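PDB 4REL: UDP-glucose:anthocyanidin 3-O-glucosyltransferase from Clitoria ternatea, which belongs to the glycosyltransferases of the GT-B fold and binds 3,5,7-trihydroxy-2-(4-hydroxyphenyl)-4h-chromen-4-one in a pocket. Local coordinates for residues 437-440 and 441-445. Numbering follows the deposited sequence. Where two conformers were deposited one is given.
Sequences NTLV and EVISS
Leu439 and Ile443, one helical turn apart, meet through their outermost methyl groups, Leu439 CD1 lying 4.3 Å from Ile443 CD1. Ile443 directs CG1 back along the helix because that branch stands beside its own backbone N and opposite its carbonyl carbon (chi1 -69°); its CD1 also comes within 3.7 Å of the carbonyl oxygen Leu439 O. Both residues are buried, and both lean on Leu28 of helix 18-31, while Leu439 further reaches Ile132 and Leu234 in the N-terminal parallel sheet. Val442 extends this apolar side: its CG2 rests 3.4 Å from Thr438 O and its side chain touches Ile132.

The opposite side of the helix is polar. Glu441 bends at chi2 (-43°), which folds its carboxylate back toward the preceding turn and brings OE2 to 2.9 Å from Asn437 O. Two acceptors face each other there, so the approach is not a hydrogen bond; that carbonyl instead receives Glu441 N at 3.0 Å. Glu441 was modelled in two conformers, and the placement of its carboxylate is correspondingly doubtful. At Val440 O, Ser444 N donates over 2.9 Å (N-H...O angle 156°), whereas Ser444 OG stays 3.5 Å from Val440 O, weak at best. The successive i to i+4 bonds from Asn437 to Ser444 identify regular alpha-helix.

This is the last part of helix 431-445, at the C-terminal end of a GT-B chain, packed against the N-terminal Rossmann-like domain. The chemistry implies an amphipathic segment: dispersion contacts hold its aliphatic side on that domain, and main-chain bonds, rather than the glutamate, fix the turn on its exposed side.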
loop_
_atom_site.group_PDB
_atom_site.type_symbol
_atom_site.label_atom_id
_atom_site.label_comp_id
_atom_site.label_asym_id
_atom_site.label_seq_id
_atom_site.Cartn_x
_atom_site.Cartn_y
_atom_site.Cartn_z
ATOM N N ASN A 437 16.780 13.648 -2.956
ATOM C CA ASN A 437 17.513 14.895 -2.779
ATOM C C ASN A 437 16.667 16.087 -3.212
ATOM O O ASN A 437 16.682 17.132 -2.578
ATOM C CB ASN A 437 18.849 14.863 -3.535
ATOM C CG ASN A 437 19.853 13.914 -2.908
ATOM O OD1 ASN A 437 19.876 13.735 -1.691
ATOM N ND2 ASN A 437 20.690 13.300 -3.740
ATOM N N THR A 438 15.907 15.912 -4.290
ATOM C CA THR A 438 15.031 16.975 -4.766
ATOM C C THR A 438 13.996 17.335 -3.707
ATOM O O THR A 438 13.734 18.519 -3.450
ATOM C CB THR A 438 14.320 16.556 -6.069
ATOM O OG1 THR A 438 15.303 16.413 -7.097
ATOM C CG2 THR A 438 13.300 17.601 -6.498
ATOM N N LEU A 439 13.431 16.305 -3.080
ATOM C CA LEU A 439 12.450 16.484 -2.019
ATOM C C LEU A 439 13.060 17.203 -0.823
ATOM O O LEU A 439 12.468 18.136 -0.283
ATOM C CB LEU A 439 11.862 15.129 -1.602
ATOM C CG LEU A 439 10.900 15.101 -0.415
ATOM C CD1 LEU A 439 9.714 16.025 -0.653
ATOM C CD2 LEU A 439 10.419 13.662 -0.148
ATOM N N VAL A 440 14.255 16.784 -0.425
ATOM C CA VAL A 440 14.953 17.437 0.671
ATOM C C VAL A 440 15.145 18.932 0.400
ATOM O O VAL A 440 14.945 19.764 1.288
ATOM C CB VAL A 440 16.293 16.738 0.958
ATOM C CG1 VAL A 440 17.151 17.577 1.886
ATOM C CG2 VAL A 440 16.038 15.338 1.549
ATOM N N GLU A 441 15.495 19.280 -0.835
ATOM C CA GLU A 441 15.709 20.688 -1.153
ATOM C C GLU A 441 14.394 21.470 -1.211
ATOM O O GLU A 441 14.376 22.649 -0.897
ATOM C CB GLU A 441 16.519 20.893 -2.443
ATOM C CG GLU A 441 17.677 19.919 -2.695
ATOM C CD GLU A 441 18.543 19.601 -1.480
ATOM O OE1 GLU A 441 18.815 20.503 -0.658
ATOM O OE2 GLU A 441 18.976 18.429 -1.368
ATOM N N VAL A 442 13.291 20.821 -1.574
ATOM C CA VAL A 442 12.001 21.519 -1.509
ATOM C C VAL A 442 11.736 21.961 -0.066
ATOM O O VAL A 442 11.335 23.099 0.200
ATOM C CB VAL A 442 10.836 20.652 -2.008
ATOM C CG1 VAL A 442 9.502 21.293 -1.652
ATOM C CG2 VAL A 442 10.939 20.454 -3.508
ATOM N N ILE A 443 11.996 21.054 0.865
ATOM C CA ILE A 443 11.796 21.325 2.280
ATOM C C ILE A 443 12.766 22.394 2.793
ATOM O O ILE A 443 12.368 23.292 3.536
ATOM C CB ILE A 443 11.924 20.037 3.090
ATOM C CG1 ILE A 443 10.747 19.119 2.773
ATOM C CG2 ILE A 443 11.977 20.342 4.590
ATOM C CD1 ILE A 443 10.988 17.662 3.129
ATOM N N SER A 444 14.030 22.316 2.387
ATOM C CA SER A 444 15.004 23.311 2.844
ATOM C C SER A 444 14.802 24.689 2.194
ATOM O O SER A 444 15.208 25.708 2.756
ATOM C CB SER A 444 16.450 22.817 2.688
ATOM O OG SER A 444 16.820 22.674 1.332
ATOM N N SER A 445 14.155 24.719 1.031
ATOM C CA SER A 445 13.923 25.974 0.304
ATOM C C SER A 445 12.633 26.667 0.728
ATOM O O SER A 445 12.438 27.855 0.441
ATOM C CB SER A 445 13.893 25.734 -1.212
ATOM O OG SER A 445 15.183 25.430 -1.704
#